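Side-chain contacts in protein B (PDB 5H6I), which permeabilises membranes as a secreted pore-forming toxin and is grouped with the bacterial Fc-binding proteins: residues Q39-K44 with T80-N85; V99-D104 with A150-V155; I106-F111 with I125-G130. All coordinates share one frame; numbering follows the deposited sequence.

How the contacts relate
The three contacts lie in the part of this all-helical chain made by its first five helices. Contact 1 joins helices 35-58 and 65-84 and is complete before contact 2 begins. Contacts 2 and 3 share helix 93-115, pairing it with helices 145-163 and 121-139; both segments of contact 3 fall in the chain between those of contact 2. Centres of contacts 2 and 3 are about 11 Å apart, those of 1 and 2 about 19 Å, those of 1 and 3 about 26 Å. K44 NZ and T103 OG1, 2.9 Å apart, probably hydrogen-bond between contacts 1 and 2, while V155 packs on A108 and G130 between contacts 2 and 3. Helix 93-115 thus ties the bundle together.

Contact 1: Q39-K44 with T80-N85; sequences QQMAQK and TSLRAN
L82 and M41 meet where two consecutive helices run antiparallel, as the two arms of a helical hairpin. The touch is small, and between side chains it is apolar: L82 CD1 comes up to M41 CB at 3.9 Å and, from the same position, lies 4.0 Å from the backbone N of A42. One branch of the leucine therefore rests on the surface of the opposing helix, against the root of one side chain and the start of the next residue. The other branch reaches the far end of the methionine, with L82 CD2 4.2 Å from M41 CE. That second touch depends on a bend in the methionine: its chain is extended as far as SD and then turns at chi3 (-56°), which brings the terminal methyl back toward the leucine. The forked leucine suits this site by offering two methyls to two places, the methionine by having a flexible chain that bends to follow it. A42, whose small methyl leaves the leucine room to approach, lies opposite L82 with their CA atoms 7.4 Å apart.

Behind L82, its helix is coming to an end. N85, the first residue to leave helical geometry, folds its amide back, and ND2 donates to S81 O at 3.0 Å with an N-H...O angle of 144°. The backbone N of N85 reaches the same oxygen at 3.2 Å from the opposite face of the carbonyl plane, so S81 O is held by two donors of one residue. Asparagine fits here because its short amide can reach back to the last helical turn.

Helix 93-115 closes this hairpin from a third side: I95 packs on both M41 and L82. L92, in the loop just before that helix, also touches both, and Y90 lies against L82 and N85.

Contact 2: V99-D104 with A150-V155; sequences VEALTD and AQVNDV
V152 packs on A101 and D104 where two parallel helices of an all-helical bundle, 93-115 and 145-163, lie side by side. Segment 99-104, like 80-85 and 106-111, belongs to the region 57-120 assigned to binding the IgG constant region. A101 and V152 mark the closest approach of the backbones, 6.7 Å between CA atoms, and the single methyl of alanine lets them come this close. V152 CG2 meets A101 CB at 3.9 Å, and this is the enclosed part of the contact: helix 121-139 covers it, with I138 against A101 and L134 against V152. The same methyl also borders the carboxylate, with V152 CG2 3.9 Å from D104 OD2.

The other methyl is given over to D104. CG1 stands anti to the backbone N of V152 (chi1 163°), which carries it across to the aspartate, the two side chains crossing at about a right angle. A hydrocarbon pressed on a carboxylate offers no bond to its oxygens. D104 is partly exposed, however, which probably lets solvent serve them and makes this the looser side of the interface; K156 adds a long, weak ion pair to OD1. V155, one turn on from V152, also points at helix 93-115, yet its side chain stays 4.7 Å from the 99-104 segment.

The valine methyl sits squarely over the flat face of the carboxylate: V152 CG1 is 3.5 Å from D104 CG, 3.7 Å from D104 OD1 and 3.6 Å from D104 OD2.

Contact 3: I106-F111 with I125-G130; sequences IEAITF and IDMGFG
M127 reaches from helix 121-139 across to A108 and F111 on helix 93-115, and this single side chain makes all the close touches between the two antiparallel helices here. Their backbones are well separated, with the CA atoms of A108 and M127 8.3 Å apart, so a long side chain is needed to fill the interval. From CB the methionine leaves toward the opposite helix, but neither CB nor CG meets it; these two atoms serve as the arm. Bends at chi2 (-95°) and chi3 (-72°) then fold the chain so that its sulfur and methyl lie along the facing surface. SD rests 4.1 Å from A108 CB, an apolar touch that the small alanine makes possible. CE goes further, to 3.2 Å from the backbone O of A108, and also comes to 4.3 Å from F111 CD2. It approaches the phenylalanine at the edge and near the ring plane, so the ring face is not used for this methionine.

Next to the contact, E107 O accepts two donors from the same face of its plane: the backbone N of F111 at 3.0 Å and T110 OG1 at 3.2 Å. The threonine thereby returns its hydroxyl to its own helix. On other sides, I131 and V155 pack on A108, E159 touches both A108 and F111, and L163 lies against the phenylalanine ring.

No hydrogen bond links the two segments, and cohesion must rest largely on dispersion, of SD with the A108 methyl and of CE with the F111 ring edge. The methyl beside A108 O is bonded to sulfur and hence slightly polarised, so a weak C-H...O attraction may add to it. An unbranched thioether suits such a place, being flexible enough to bend around the alanine and apolar enough to be buried.

Contact 1: Q39-K44 with T80-N85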
loop_
_atom_site.group_PDB
_atom_site.type_symbol
_atom_site.label_atom_id
_atom_site.label_comp_id
_atom_site.label_asym_id
_atom_site.label_seq_id
_atom_site.Cartn_x
_atom_site.Cartn_y
_atom_site.Cartn_z
ATOM N N GLN A 39 2.041 -0.859 -27.613
ATOM C CA GLN A 39 2.821 0.127 -26.873
ATOM C C GLN A 39 1.982 0.909 -25.870
ATOM O O GLN A 39 2.548 1.488 -24.937
ATOM C CB GLN A 39 3.521 1.099 -27.830
ATOM C CG GLN A 39 2.891 1.221 -29.203
ATOM C CD GLN A 39 3.546 2.297 -30.049
ATOM O OE1 GLN A 39 4.481 2.967 -29.609
ATOM N NE2 GLN A 39 3.057 2.469 -31.272
ATOM N N GLN A 40 0.656 0.944 -26.034
ATOM C CA GLN A 40 -0.190 1.533 -24.999
ATOM C C GLN A 40 -0.088 0.738 -23.705
ATOM O O GLN A 40 0.170 1.298 -22.634
ATOM C CB GLN A 40 -1.647 1.599 -25.462
ATOM C CG GLN A 40 -1.862 2.101 -26.873
ATOM C CD GLN A 40 -3.281 1.858 -27.355
ATOM O OE1 GLN A 40 -3.883 0.827 -27.054
ATOM N NE2 GLN A 40 -3.821 2.808 -28.111
ATOM N N MET A 41 -0.290 -0.579 -23.789
ATOM C CA MET A 41 -0.215 -1.419 -22.600
ATOM C C MET A 41 1.201 -1.464 -22.043
ATOM O O MET A 41 1.391 -1.531 -20.823
ATOM C CB MET A 41 -0.714 -2.827 -22.923
ATOM C CG MET A 41 -2.218 -2.916 -23.120
ATOM S SD MET A 41 -2.726 -4.470 -23.875
ATOM C CE MET A 41 -1.736 -4.460 -25.366
ATOM N N ALA A 42 2.208 -1.427 -22.921
ATOM C CA ALA A 42 3.589 -1.384 -22.453
ATOM C C ALA A 42 3.853 -0.121 -21.645
ATOM O O ALA A 42 4.549 -0.159 -20.624
ATOM C CB ALA A 42 4.549 -1.477 -23.639
ATOM N N GLN A 43 3.300 1.013 -22.085
ATOM C CA GLN A 43 3.416 2.242 -21.308
ATOM C C GLN A 43 2.520 2.207 -20.078
ATOM O O GLN A 43 2.866 2.791 -19.044
ATOM C CB GLN A 43 3.081 3.451 -22.181
ATOM C CG GLN A 43 4.126 3.758 -23.240
ATOM C CD GLN A 43 3.558 4.533 -24.414
ATOM O OE1 GLN A 43 2.470 5.103 -24.328
ATOM N NE2 GLN A 43 4.292 4.554 -25.519
ATOM N N LYS A 44 1.370 1.535 -20.168
ATOM C CA LYS A 44 0.511 1.379 -19.000
ATOM C C LYS A 44 1.168 0.488 -17.952
ATOM O O LYS A 44 1.034 0.733 -16.748
ATOM C CB LYS A 44 -0.845 0.808 -19.414
ATOM C CG LYS A 44 -1.860 0.735 -18.284
ATOM C CD LYS A 44 -2.303 2.123 -17.848
ATOM C CE LYS A 44 -3.344 2.051 -16.743
ATOM N NZ LYS A 44 -2.790 1.465 -15.491
ATOM N N THR A 80 7.295 -8.996 -20.518
ATOM C CA THR A 80 8.089 -9.971 -21.258
ATOM C C THR A 80 7.252 -10.660 -22.330
ATOM O O THR A 80 7.749 -10.950 -23.424
ATOM C CB THR A 80 8.688 -10.998 -20.294
ATOM O OG1 THR A 80 9.394 -10.317 -19.249
ATOM C CG2 THR A 80 9.649 -11.924 -21.022
ATOM N N SER A 81 5.975 -10.917 -22.038
ATOM C CA SER A 81 5.104 -11.529 -23.036
ATOM C C SER A 81 4.813 -10.567 -24.181
ATOM O O SER A 81 4.808 -10.969 -25.351
ATOM C CB SER A 81 3.803 -11.993 -22.383
ATOM O OG SER A 81 2.997 -12.700 -23.309
ATOM N N LEU A 82 4.566 -9.294 -23.864
ATOM C CA LEU A 82 4.348 -8.299 -24.910
ATOM C C LEU A 82 5.603 -8.101 -25.749
ATOM O O LEU A 82 5.530 -7.994 -26.979
ATOM C CB LEU A 82 3.914 -6.971 -24.289
ATOM C CG LEU A 82 2.439 -6.813 -23.915
ATOM C CD1 LEU A 82 2.178 -5.411 -23.389
ATOM C CD2 LEU A 82 1.544 -7.119 -25.105
ATOM N N ARG A 83 6.767 -8.052 -25.097
ATOM C CA ARG A 83 8.014 -7.821 -25.816
ATOM C C ARG A 83 8.431 -9.042 -26.629
ATOM O O ARG A 83 9.056 -8.897 -27.685
ATOM C CB ARG A 83 9.112 -7.430 -24.827
ATOM C CG ARG A 83 10.434 -7.046 -25.460
ATOM C CD ARG A 83 11.487 -8.106 -25.195
ATOM N NE ARG A 83 12.570 -8.055 -26.171
ATOM C CZ ARG A 83 13.822 -8.408 -25.908
ATOM N NH1 ARG A 83 14.148 -8.842 -24.697
ATOM N NH2 ARG A 83 14.750 -8.329 -26.850
ATOM N N ALA A 84 8.093 -10.247 -26.160
ATOM C CA ALA A 84 8.427 -11.448 -26.917
ATOM C C ALA A 84 7.587 -11.567 -28.182
ATOM O O ALA A 84 8.057 -12.111 -29.188
ATOM C CB ALA A 84 8.249 -12.690 -26.045
ATOM N N ASN A 85 6.351 -11.070 -28.150
ATOM C CA ASN A 85 5.454 -11.098 -29.298
ATOM C C ASN A 85 5.293 -9.715 -29.920
ATOM O O ASN A 85 4.212 -9.367 -30.400
ATOM C CB ASN A 85 4.091 -11.658 -28.895
ATOM C CG ASN A 85 4.169 -13.091 -28.414
ATOM O OD1 ASN A 85 4.372 -14.014 -29.203
ATOM N ND2 ASN A 85 4.004 -13.287 -27.111
#

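Contact 2: V99-D104 with A150-V155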
loop_
_atom_site.group_PDB
_atom_site.type_symbol
_atom_site.label_atom_id
_atom_site.label_comp_id
_atom_site.label_asym_id
_atom_site.label_seq_id
_atom_site.Cartn_x
_atom_site.Cartn_y
_atom_site.Cartn_z
ATOM N N VAL A 99 -3.851 -6.451 -18.065
ATOM C CA VAL A 99 -3.294 -5.133 -17.778
ATOM C C VAL A 99 -4.334 -4.252 -17.098
ATOM O O VAL A 99 -4.023 -3.515 -16.153
ATOM C CB VAL A 99 -2.758 -4.492 -19.071
ATOM C CG1 VAL A 99 -2.477 -3.011 -18.862
ATOM C CG2 VAL A 99 -1.504 -5.215 -19.541
ATOM N N GLU A 100 -5.587 -4.319 -17.556
ATOM C CA GLU A 100 -6.644 -3.519 -16.945
ATOM C C GLU A 100 -6.909 -3.954 -15.509
ATOM O O GLU A 100 -7.142 -3.114 -14.633
ATOM C CB GLU A 100 -7.923 -3.614 -17.774
ATOM C CG GLU A 100 -7.837 -2.948 -19.133
ATOM C CD GLU A 100 -8.933 -3.407 -20.073
ATOM O OE1 GLU A 100 -9.559 -4.452 -19.794
ATOM O OE2 GLU A 100 -9.170 -2.723 -21.092
ATOM N N ALA A 101 -6.877 -5.264 -15.248
ATOM C CA ALA A 101 -7.118 -5.761 -13.899
ATOM C C ALA A 101 -6.031 -5.334 -12.921
ATOM O O ALA A 101 -6.262 -5.363 -11.708
ATOM C CB ALA A 101 -7.241 -7.285 -13.912
ATOM N N LEU A 102 -4.856 -4.941 -13.418
ATOM C CA LEU A 102 -3.823 -4.415 -12.532
ATOM C C LEU A 102 -4.204 -3.047 -11.982
ATOM O O LEU A 102 -3.814 -2.702 -10.862
ATOM C CB LEU A 102 -2.486 -4.341 -13.266
ATOM C CG LEU A 102 -1.709 -5.656 -13.345
ATOM C CD1 LEU A 102 -0.502 -5.510 -14.255
ATOM C CD2 LEU A 102 -1.290 -6.112 -11.956
ATOM N N THR A 103 -4.958 -2.258 -12.751
ATOM C CA THR A 103 -5.476 -0.999 -12.227
ATOM C C THR A 103 -6.489 -1.249 -11.118
ATOM O O THR A 103 -6.531 -0.510 -10.126
ATOM C CB THR A 103 -6.099 -0.175 -13.356
ATOM O OG1 THR A 103 -5.103 0.111 -14.347
ATOM C CG2 THR A 103 -6.659 1.136 -12.821
ATOM N N ASP A 104 -7.307 -2.295 -11.261
ATOM C CA ASP A 104 -8.222 -2.669 -10.189
ATOM C C ASP A 104 -7.471 -3.189 -8.970
ATOM O O ASP A 104 -7.930 -3.008 -7.837
ATOM C CB ASP A 104 -9.219 -3.714 -10.688
ATOM C CG ASP A 104 -10.135 -3.175 -11.770
ATOM O OD1 ASP A 104 -10.993 -2.324 -11.454
ATOM O OD2 ASP A 104 -9.995 -3.599 -12.937
ATOM N N ALA A 150 -14.713 -11.482 -13.814
ATOM C CA ALA A 150 -15.568 -11.906 -12.711
ATOM C C ALA A 150 -14.872 -11.710 -11.370
ATOM O O ALA A 150 -15.519 -11.381 -10.370
ATOM C CB ALA A 150 -15.978 -13.368 -12.894
ATOM N N GLN A 151 -13.550 -11.900 -11.334
ATOM C CA GLN A 151 -12.812 -11.718 -10.090
ATOM C C GLN A 151 -12.644 -10.242 -9.748
ATOM O O GLN A 151 -12.576 -9.887 -8.566
ATOM C CB GLN A 151 -11.451 -12.407 -10.185
ATOM C CG GLN A 151 -10.672 -12.438 -8.882
ATOM C CD GLN A 151 -11.493 -12.957 -7.718
ATOM O OE1 GLN A 151 -12.180 -13.973 -7.830
ATOM N NE2 GLN A 151 -11.426 -12.259 -6.590
ATOM N N VAL A 152 -12.574 -9.374 -10.760
ATOM C CA VAL A 152 -12.497 -7.939 -10.501
ATOM C C VAL A 152 -13.760 -7.462 -9.796
ATOM O O VAL A 152 -13.705 -6.624 -8.886
ATOM C CB VAL A 152 -12.250 -7.173 -11.816
ATOM C CG1 VAL A 152 -12.579 -5.697 -11.653
ATOM C CG2 VAL A 152 -10.810 -7.353 -12.270
ATOM N N ASN A 153 -14.916 -8.001 -10.191
ATOM C CA ASN A 153 -16.158 -7.661 -9.508
ATOM C C ASN A 153 -16.206 -8.252 -8.105
ATOM O O ASN A 153 -16.798 -7.649 -7.202
ATOM C CB ASN A 153 -17.356 -8.136 -10.330
ATOM C CG ASN A 153 -17.476 -7.407 -11.655
ATOM O OD1 ASN A 153 -17.186 -6.214 -11.748
ATOM N ND2 ASN A 153 -17.904 -8.122 -12.688
ATOM N N ASP A 154 -15.597 -9.423 -7.906
ATOM C CA ASP A 154 -15.473 -9.972 -6.558
ATOM C C ASP A 154 -14.705 -9.018 -5.653
ATOM O O ASP A 154 -15.079 -8.813 -4.493
ATOM C CB ASP A 154 -14.776 -11.333 -6.608
ATOM C CG ASP A 154 -15.729 -12.485 -6.365
ATOM O OD1 ASP A 154 -16.957 -12.274 -6.455
ATOM O OD2 ASP A 154 -15.247 -13.603 -6.082
ATOM N N VAL A 155 -13.635 -8.419 -6.174
ATOM C CA VAL A 155 -12.848 -7.472 -5.392
ATOM C C VAL A 155 -13.667 -6.222 -5.091
ATOM O O VAL A 155 -13.691 -5.734 -3.955
ATOM C CB VAL A 155 -11.540 -7.133 -6.129
ATOM C CG1 VAL A 155 -10.899 -5.882 -5.545
ATOM C CG2 VAL A 155 -10.580 -8.312 -6.070
#

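Contact 3: I106-F111 with I125-G130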
loop_
_atom_site.group_PDB
_atom_site.type_symbol
_atom_site.label_atom_id
_atom_site.label_comp_id
_atom_site.label_asym_id
_atom_site.label_seq_id
_atom_site.Cartn_x
_atom_site.Cartn_y
_atom_site.Cartn_z
ATOM N N ILE A 106 -4.417 -2.055 -8.047
ATOM C CA ILE A 106 -3.898 -0.841 -7.423
ATOM C C ILE A 106 -5.020 -0.064 -6.748
ATOM O O ILE A 106 -4.858 0.446 -5.632
ATOM C CB ILE A 106 -3.160 0.021 -8.467
ATOM C CG1 ILE A 106 -1.992 -0.760 -9.071
ATOM C CG2 ILE A 106 -2.671 1.318 -7.841
ATOM C CD1 ILE A 106 -1.368 -0.092 -10.277
ATOM N N GLU A 107 -6.180 0.030 -7.405
ATOM C CA GLU A 107 -7.293 0.786 -6.839
ATOM C C GLU A 107 -7.786 0.162 -5.541
ATOM O O GLU A 107 -8.197 0.875 -4.618
ATOM C CB GLU A 107 -8.433 0.881 -7.853
ATOM C CG GLU A 107 -8.483 2.200 -8.605
ATOM C CD GLU A 107 -9.273 2.103 -9.893
ATOM O OE1 GLU A 107 -8.919 2.806 -10.862
ATOM O OE2 GLU A 107 -10.248 1.324 -9.936
ATOM N N ALA A 108 -7.754 -1.169 -5.449
ATOM C CA ALA A 108 -8.164 -1.829 -4.215
ATOM C C ALA A 108 -7.180 -1.567 -3.083
ATOM O O ALA A 108 -7.582 -1.495 -1.918
ATOM C CB ALA A 108 -8.320 -3.331 -4.448
ATOM N N ILE A 109 -5.893 -1.411 -3.403
ATOM C CA ILE A 109 -4.898 -1.177 -2.362
ATOM C C ILE A 109 -5.009 0.243 -1.820
ATOM O O ILE A 109 -4.965 0.461 -0.604
ATOM C CB ILE A 109 -3.487 -1.475 -2.897
ATOM C CG1 ILE A 109 -3.382 -2.946 -3.303
ATOM C CG2 ILE A 109 -2.445 -1.135 -1.849
ATOM C CD1 ILE A 109 -2.390 -3.201 -4.409
ATOM N N THR A 110 -5.149 1.230 -2.709
ATOM C CA THR A 110 -5.355 2.601 -2.252
ATOM C C THR A 110 -6.686 2.753 -1.526
ATOM O O THR A 110 -6.809 3.599 -0.634
ATOM C CB THR A 110 -5.284 3.578 -3.426
ATOM O OG1 THR A 110 -6.513 3.535 -4.163
ATOM C CG2 THR A 110 -4.121 3.237 -4.345
ATOM N N PHE A 111 -7.687 1.950 -1.898
ATOM C CA PHE A 111 -8.948 1.951 -1.163
ATOM C C PHE A 111 -8.736 1.525 0.284
ATOM O O PHE A 111 -9.394 2.040 1.195
ATOM C CB PHE A 111 -9.956 1.032 -1.856
ATOM C CG PHE A 111 -11.233 0.839 -1.087
ATOM C CD1 PHE A 111 -12.266 1.755 -1.194
ATOM C CD2 PHE A 111 -11.407 -0.266 -0.268
ATOM C CE1 PHE A 111 -13.443 1.579 -0.493
ATOM C CE2 PHE A 111 -12.582 -0.447 0.437
ATOM C CZ PHE A 111 -13.601 0.477 0.323
ATOM N N ILE A 125 -7.631 -8.343 6.170
ATOM C CA ILE A 125 -7.304 -9.744 5.923
ATOM C C ILE A 125 -8.174 -10.302 4.803
ATOM O O ILE A 125 -7.677 -10.937 3.865
ATOM C CB ILE A 125 -7.453 -10.565 7.216
ATOM C CG1 ILE A 125 -6.251 -10.343 8.136
ATOM C CG2 ILE A 125 -7.610 -12.046 6.898
ATOM C CD1 ILE A 125 -6.306 -11.158 9.410
ATOM N N ASP A 126 -9.486 -10.070 4.882
ATOM C CA ASP A 126 -10.388 -10.590 3.862
ATOM C C ASP A 126 -10.152 -9.918 2.516
ATOM O O ASP A 126 -10.219 -10.571 1.469
ATOM C CB ASP A 126 -11.841 -10.410 4.304
ATOM C CG ASP A 126 -12.213 -11.314 5.462
ATOM O OD1 ASP A 126 -11.433 -12.240 5.771
ATOM O OD2 ASP A 126 -13.286 -11.099 6.065
ATOM N N MET A 127 -9.865 -8.614 2.523
ATOM C CA MET A 127 -9.672 -7.895 1.270
ATOM C C MET A 127 -8.328 -8.227 0.630
ATOM O O MET A 127 -8.237 -8.350 -0.596
ATOM C CB MET A 127 -9.800 -6.391 1.503
ATOM C CG MET A 127 -10.527 -5.666 0.389
ATOM S SD MET A 127 -9.388 -4.976 -0.818
ATOM C CE MET A 127 -8.702 -3.630 0.137
ATOM N N GLY A 128 -7.274 -8.370 1.438
ATOM C CA GLY A 128 -6.005 -8.828 0.902
ATOM C C GLY A 128 -6.096 -10.216 0.301
ATOM O O GLY A 128 -5.358 -10.545 -0.632
ATOM N N PHE A 129 -7.000 -11.046 0.824
ATOM C CA PHE A 129 -7.250 -12.356 0.230
ATOM C C PHE A 129 -7.902 -12.221 -1.140
ATOM O O PHE A 129 -7.622 -13.014 -2.048
ATOM C CB PHE A 129 -8.127 -13.186 1.167
ATOM C CG PHE A 129 -8.167 -14.648 0.830
ATOM C CD1 PHE A 129 -7.038 -15.437 0.969
ATOM C CD2 PHE A 129 -9.339 -15.237 0.382
ATOM C CE1 PHE A 129 -7.075 -16.784 0.664
ATOM C CE2 PHE A 129 -9.383 -16.583 0.075
ATOM C CZ PHE A 129 -8.249 -17.357 0.216
ATOM N N GLY A 130 -8.772 -11.224 -1.309
ATOM C CA GLY A 130 -9.417 -11.027 -2.597
ATOM C C GLY A 130 -8.466 -10.501 -3.655
ATOM O O GLY A 130 -8.515 -10.928 -4.813
#